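Local atomic coordinates of virulence protein STM3117 (Salmonella enterica subsp. enterica serovar Typhimurium, PDB entry 3HUH), a protein that promotes replication of the bacterium inside host macrophages and may take part in the biosynthesis and modification of the peptidoglycan layer of the cell wall. Residues I111-P115 / V116-G120; E72-F75 / E76-S80. All blocks are in the same frame, centred on the assembly; numbering follows the deposited sequence.

Interaction 1. Residues I111-P115 / V116-G120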
ATOM      1  N   ILE A 111      -4.487  19.077   9.652  1.00 24.78           N
ATOM      2  CA  ILE A 111      -4.659  18.838   8.227  1.00 24.74           C
ATOM      3  C   ILE A 111      -3.420  19.331   7.487  1.00 25.42           C
ATOM      4  O   ILE A 111      -3.134  20.532   7.462  1.00 25.03           O
ATOM      5  CB  ILE A 111      -5.901  19.580   7.693  1.00 25.65           C
ATOM      6  CG1 ILE A 111      -7.163  18.951   8.293  1.00 26.66           C
ATOM      7  CG2 ILE A 111      -5.936  19.522   6.169  1.00 26.61           C
ATOM      8  CD1 ILE A 111      -8.457  19.585   7.836  1.00 28.43           C
ATOM      9  N   VAL A 112      -2.678  18.403   6.890  1.00 23.79           N
ATOM     10  CA  VAL A 112      -1.469  18.762   6.157  1.00 24.15           C
ATOM     11  C   VAL A 112      -1.808  19.630   4.952  1.00 23.13           C
ATOM     12  O   VAL A 112      -1.174  20.659   4.719  1.00 24.74           O
ATOM     13  CB  VAL A 112      -0.712  17.507   5.677  1.00 23.05           C
ATOM     14  CG1 VAL A 112       0.488  17.912   4.835  1.00 24.01           C
ATOM     15  CG2 VAL A 112      -0.269  16.685   6.877  1.00 24.49           C
ATOM     16  N   GLU A 113      -2.814  19.206   4.197  1.00 22.35           N
ATOM     17  CA  GLU A 113      -3.257  19.935   3.018  1.00 22.35           C
ATOM     18  C   GLU A 113      -4.657  19.483   2.635  1.00 22.39           C
ATOM     19  O   GLU A 113      -5.071  18.376   2.979  1.00 20.45           O
ATOM     20  CB  GLU A 113      -2.301  19.683   1.847  1.00 24.59           C
ATOM     21  CG  GLU A 113      -2.686  20.424   0.575  1.00 28.46           C
ATOM     22  CD  GLU A 113      -1.651  20.285  -0.524  1.00 31.89           C
ATOM     23  OE1 GLU A 113      -1.866  20.851  -1.615  1.00 34.89           O
ATOM     24  OE2 GLU A 113      -0.624  19.615  -0.295  1.00 34.73           O
ATOM     25  N   GLY A 114      -5.386  20.345   1.932  1.00 21.58           N
ATOM     26  CA  GLY A 114      -6.719  19.988   1.494  1.00 21.48           C
ATOM     27  C   GLY A 114      -7.856  20.662   2.240  1.00 21.74           C
ATOM     28  O   GLY A 114      -7.630  21.377   3.223  1.00 21.18           O
ATOM     29  N   PRO A 115      -9.102  20.429   1.803  1.00 21.36           N
ATOM     30  CA  PRO A 115      -9.430  19.568   0.661  1.00 22.68           C
ATOM     31  C   PRO A 115      -8.968  20.137  -0.681  1.00 22.82           C
ATOM     32  O   PRO A 115      -9.128  21.329  -0.956  1.00 21.62           O
ATOM     33  CB  PRO A 115     -10.946  19.434   0.758  1.00 23.22           C
ATOM     34  CG  PRO A 115     -11.357  20.754   1.340  1.00 24.88           C
ATOM     35  CD  PRO A 115     -10.325  20.970   2.421  1.00 23.19           C
ATOM     36  N   VAL A 116      -8.382  19.275  -1.507  1.00 21.93           N
ATOM     37  CA  VAL A 116      -7.885  19.680  -2.813  1.00 23.05           C
ATOM     38  C   VAL A 116      -8.121  18.575  -3.831  1.00 23.07           C
ATOM     39  O   VAL A 116      -8.067  17.386  -3.505  1.00 21.03           O
ATOM     40  CB  VAL A 116      -6.373  19.989  -2.768  1.00 24.32           C
ATOM     41  CG1 VAL A 116      -5.908  20.524  -4.114  1.00 25.93           C
ATOM     42  CG2 VAL A 116      -6.081  21.004  -1.680  1.00 29.22           C
ATOM     43  N   GLU A 117      -8.385  18.978  -5.066  1.00 23.18           N
ATOM     44  CA  GLU A 117      -8.642  18.047  -6.154  1.00 24.75           C
ATOM     45  C   GLU A 117      -7.371  17.302  -6.548  1.00 24.46           C
ATOM     46  O   GLU A 117      -6.308  17.903  -6.680  1.00 25.34           O
ATOM     47  CB  GLU A 117      -9.180  18.813  -7.366  1.00 27.31           C
ATOM     48  CG  GLU A 117     -10.407  19.660  -7.066  1.00 33.05           C
ATOM     49  CD  GLU A 117     -10.880  20.447  -8.272  1.00 37.17           C
ATOM     50  OE1 GLU A 117     -11.022  19.843  -9.356  1.00 39.22           O
ATOM     51  OE2 GLU A 117     -11.113  21.668  -8.135  1.00 40.11           O
ATOM     52  N   ARG A 118      -7.486  15.991  -6.730  1.00 24.44           N
ATOM     53  CA  ARG A 118      -6.345  15.172  -7.130  1.00 24.56           C
ATOM     54  C   ARG A 118      -6.811  14.174  -8.177  1.00 25.03           C
ATOM     55  O   ARG A 118      -7.996  14.093  -8.488  1.00 23.92           O
ATOM     56  CB  ARG A 118      -5.771  14.405  -5.933  1.00 25.72           C
ATOM     57  CG  ARG A 118      -5.216  15.264  -4.808  1.00 27.61           C
ATOM     58  CD  ARG A 118      -4.119  16.194  -5.285  1.00 30.39           C
ATOM     59  NE  ARG A 118      -3.314  16.697  -4.174  1.00 34.37           N
ATOM     60  CZ  ARG A 118      -2.669  17.858  -4.190  1.00 33.93           C
ATOM     61  NH1 ARG A 118      -2.741  18.637  -5.258  1.00 35.60           N
ATOM     62  NH2 ARG A 118      -1.944  18.233  -3.144  1.00 35.26           N
ATOM     63  N   THR A 119      -5.876  13.402  -8.718  1.00 26.83           N
ATOM     64  CA  THR A 119      -6.224  12.407  -9.721  1.00 27.13           C
ATOM     65  C   THR A 119      -6.258  11.024  -9.090  1.00 25.82           C
ATOM     66  O   THR A 119      -5.245  10.535  -8.599  1.00 27.40           O
ATOM     67  CB  THR A 119      -5.203  12.389 -10.866  1.00 28.44           C
ATOM     68  OG1 THR A 119      -3.905  12.082 -10.345  1.00 34.01           O
ATOM     69  CG2 THR A 119      -5.159  13.740 -11.554  1.00 28.26           C
ATOM     70  N   GLY A 120      -7.431  10.404  -9.095  1.00 24.50           N
ATOM     71  CA  GLY A 120      -7.562   9.076  -8.530  1.00 24.09           C
ATOM     72  C   GLY A 120      -7.231   8.038  -9.583  1.00 23.01           C
ATOM     73  O   GLY A 120      -6.997   8.372 -10.746  1.00 23.41           O
TER
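E113 and R118 meet across a corner of the chain, where the short, weakly bonded strand 113-114 gives way to strand 116-120. Their side chains cross at about a right angle, and the end of R118 brings NH2 to 3.0 Å from E113 OE1. This is a salt bridge whose hydrogen bond is weak, the angle at the hydrogen being 123°; the carboxylate and guanidinium planes stand 82° apart. E113 gets there with CG anti to the backbone N (chi1 -179°) and the rest of its chain extended, whereas R118 bends at chi2 to turn its guanidinium back over its own strand. The stronger polar partner of R118 is elsewhere: NE is hydrogen-bonded to the hydroxyl of Y129, on the adjoining strand 123-131. NE is thus satisfied by Y129, and NH2 is held by the ion pair and its weak hydrogen bond. V116 CG1 sits 3.8 Å above one face of the guanidinium, offset toward the rim, while the other methyl, CG2, packs against G114 CA at 3.4 Å and E113 CG at 4.1 Å. The corner coincides with a cis peptide bond between G114 and P115, and G114 has the positive phi that suits a residue without a side chain. Backbone polar groups are paired with strand 123-131, V116 with S127 and R118 with I125, while E113 pairs with Y129. P77 of the second subunit packs on both E113 and R118, placing the salt bridge at the dimer interface. The cis-proline turn leads into the outermost strand, within this chain, of a four-stranded mixed sheet, part of the βαβββ module of the vicinal oxygen chelate fold of the glyoxalase superfamily.

Interaction 2. Residues E72-F75 / E76-S80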
ATOM      1  N   GLU A  72      12.223  -3.682  15.745  1.00 19.26           N
ATOM      2  CA  GLU A  72      12.916  -4.621  16.622  1.00 20.09           C
ATOM      3  C   GLU A  72      12.238  -5.988  16.654  1.00 21.90           C
ATOM      4  O   GLU A  72      12.729  -6.916  17.293  1.00 22.42           O
ATOM      5  CB  GLU A  72      13.055  -4.048  18.035  1.00 23.26           C
ATOM      6  CG  GLU A  72      13.848  -2.753  18.077  1.00 24.94           C
ATOM      7  CD  GLU A  72      15.245  -2.896  17.491  1.00 29.44           C
ATOM      8  OE1 GLU A  72      16.061  -3.649  18.060  1.00 31.49           O
ATOM      9  OE2 GLU A  72      15.529  -2.257  16.457  1.00 32.70           O
ATOM     10  N   MET A  73      11.100  -6.108  15.977  1.00 20.57           N
ATOM     11  CA  MET A  73      10.428  -7.402  15.882  1.00 21.06           C
ATOM     12  C   MET A  73       9.654  -7.523  14.576  1.00 19.85           C
ATOM     13  O   MET A  73       8.503  -7.945  14.540  1.00 20.17           O
ATOM     14  CB  MET A  73       9.537  -7.682  17.103  1.00 21.63           C
ATOM     15  CG  MET A  73       8.335  -6.800  17.326  1.00 20.57           C
ATOM     16  SD  MET A  73       7.525  -7.244  18.914  1.00 17.59           S
ATOM     17  CE  MET A  73       7.084  -8.981  18.629  1.00 20.24           C
ATOM     18  N   GLU A  74      10.333  -7.165  13.488  1.00 18.43           N
ATOM     19  CA  GLU A  74       9.762  -7.228  12.149  1.00 20.32           C
ATOM     20  C   GLU A  74       9.858  -8.649  11.581  1.00 21.45           C
ATOM     21  O   GLU A  74      10.943  -9.221  11.499  1.00 24.89           O
ATOM     22  CB  GLU A  74      10.507  -6.249  11.237  1.00 20.02           C
ATOM     23  CG  GLU A  74      10.477  -4.817  11.753  1.00 18.47           C
ATOM     24  CD  GLU A  74      11.508  -3.923  11.091  1.00 20.11           C
ATOM     25  OE1 GLU A  74      11.662  -2.765  11.538  1.00 21.57           O
ATOM     26  OE2 GLU A  74      12.159  -4.374  10.133  1.00 22.61           O
ATOM     27  N   PHE A  75       8.725  -9.213  11.182  1.00 21.51           N
ATOM     28  CA  PHE A  75       8.716 -10.561  10.624  1.00 19.65           C
ATOM     29  C   PHE A  75       9.288 -10.609   9.207  1.00 23.08           C
ATOM     30  O   PHE A  75       9.184  -9.638   8.455  1.00 24.24           O
ATOM     31  CB  PHE A  75       7.298 -11.120  10.661  1.00 18.74           C
ATOM     32  CG  PHE A  75       6.721 -11.156  12.037  1.00 15.82           C
ATOM     33  CD1 PHE A  75       5.781 -10.218  12.443  1.00 16.46           C
ATOM     34  CD2 PHE A  75       7.157 -12.110  12.950  1.00 16.59           C
ATOM     35  CE1 PHE A  75       5.280 -10.224  13.747  1.00 17.01           C
ATOM     36  CE2 PHE A  75       6.667 -12.125  14.252  1.00 15.02           C
ATOM     37  CZ  PHE A  75       5.727 -11.179  14.650  1.00 15.38           C
ATOM     38  N   GLU A  76       9.879 -11.750   8.860  1.00 22.33           N
ATOM     39  CA  GLU A  76      10.522 -11.959   7.562  1.00 22.53           C
ATOM     40  C   GLU A  76       9.716 -12.867   6.629  1.00 22.67           C
ATOM     41  O   GLU A  76       8.984 -13.746   7.086  1.00 22.77           O
ATOM     42  CB  GLU A  76      11.904 -12.577   7.784  1.00 24.07           C
ATOM     43  CG  GLU A  76      12.750 -11.875   8.835  1.00 30.02           C
ATOM     44  CD  GLU A  76      13.797 -10.958   8.238  1.00 32.20           C
ATOM     45  OE1 GLU A  76      14.534 -10.313   9.017  1.00 35.16           O
ATOM     46  OE2 GLU A  76      13.883 -10.886   6.994  1.00 35.40           O
ATOM     47  N   PRO A  77       9.827 -12.655   5.303  1.00 22.08           N
ATOM     48  CA  PRO A  77      10.639 -11.620   4.658  1.00 20.47           C
ATOM     49  C   PRO A  77       9.954 -10.264   4.813  1.00 19.53           C
ATOM     50  O   PRO A  77       8.765 -10.200   5.121  1.00 18.39           O
ATOM     51  CB  PRO A  77      10.684 -12.084   3.205  1.00 21.26           C
ATOM     52  CG  PRO A  77       9.319 -12.646   3.019  1.00 22.18           C
ATOM     53  CD  PRO A  77       9.122 -13.463   4.291  1.00 22.49           C
ATOM     54  N   LYS A  78      10.706  -9.188   4.596  1.00 16.65           N
ATOM     55  CA  LYS A  78      10.167  -7.838   4.730  1.00 17.18           C
ATOM     56  C   LYS A  78      10.812  -6.909   3.696  1.00 17.40           C
ATOM     57  O   LYS A  78      11.629  -7.343   2.884  1.00 17.14           O
ATOM     58  CB  LYS A  78      10.450  -7.315   6.143  1.00 17.62           C
ATOM     59  CG  LYS A  78      11.940  -7.286   6.480  1.00 16.60           C
ATOM     60  CD  LYS A  78      12.198  -7.044   7.968  1.00 18.44           C
ATOM     61  CE  LYS A  78      13.687  -6.888   8.228  1.00 22.21           C
ATOM     62  NZ  LYS A  78      14.000  -6.694   9.668  1.00 23.61           N
ATOM     63  N   ALA A  79      10.438  -5.636   3.724  1.00 16.34           N
ATOM     64  CA  ALA A  79      11.004  -4.664   2.788  1.00 16.72           C
ATOM     65  C   ALA A  79      12.526  -4.627   2.958  1.00 17.13           C
ATOM     66  O   ALA A  79      13.044  -4.951   4.023  1.00 17.77           O
ATOM     67  CB  ALA A  79      10.409  -3.281   3.063  1.00 16.97           C
ATOM     68  N   SER A  80      13.248  -4.238   1.911  1.00 17.13           N
ATOM     69  CA  SER A  80      14.703  -4.162   2.019  1.00 17.72           C
ATOM     70  C   SER A  80      15.137  -3.100   3.030  1.00 18.17           C
ATOM     71  O   SER A  80      16.153  -3.248   3.705  1.00 17.32           O
ATOM     72  CB  SER A  80      15.326  -3.866   0.651  1.00 19.17           C
ATOM     73  OG  SER A  80      15.351  -5.039  -0.142  1.00 27.65           O
TER
HETATM   74  O   HOH W   1      13.470  -8.909  11.006  1.00 23.71           O
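E74 and K78 form the core of a salt-bridge network, joined by E76, in the loop that links the two βαβββ modules of this glyoxalase-superfamily (vicinal oxygen chelate) fold, between strands 64-70 and 88-93. The K78 ammonium donates to E74 OE2 over 3.0 Å, approaching from above the carboxylate plane, 36° out of it. The two side chains cross at about a right angle, and the contact is not purely ionic: K78 CD also packs against E74 CB at 3.8 Å. E76 OE1 is a more distant ionic partner, a long 3.7 Å from K78 NZ. One water bridges the groups, accepting from K78 NZ at 2.6 Å and donating both to E76 OE1, at 2.7 Å, and to the backbone oxygen E74 O. With one ammonium between two carboxylates, the lysine probably offsets the repulsion of the like charges of E74 and E76.

Around this first shell, the backbone bends to bring the groups together. K78 sets CG between its backbone N and carbonyl carbon (chi1 59°), and from there the chain runs fully extended back toward E74. Its CB rests 3.5 Å from F75 O. A cis peptide bond between E76 and P77 shapes the turn. F75 CB leaves the backbone on a course away from residues 76-80, and the ring is held by residues of its own chain: R56 makes a cation-pi contact and H69 an edge-to-face one. Farther out, the loop is fixed to the second subunit, where R131 of that subunit donates through NH1 to the carbonyl oxygen of K78, and S80 OG is hydrogen-bonded to the backbone oxygen of G135 of the same partner chain.

In the fold
Interactions 1 and 2 lie on opposite sides of the chain's centre, about 32 Å apart between centres and about 23 Å between nearest atoms, and do not touch within one subunit. Each belongs to a different part of the two-module fold: residues 72-80 are part of the connection between the two four-stranded sheets, while residues 111-120 include the outermost strand of the second within this chain. Dimer formation brings them together, because P77 from the loop of one subunit packs on E113 and R118 of the other. Both are surface salt bridges beside a cis-proline turn, and both take part in the subunit interface. Neither has a metal or ligand among its contacts.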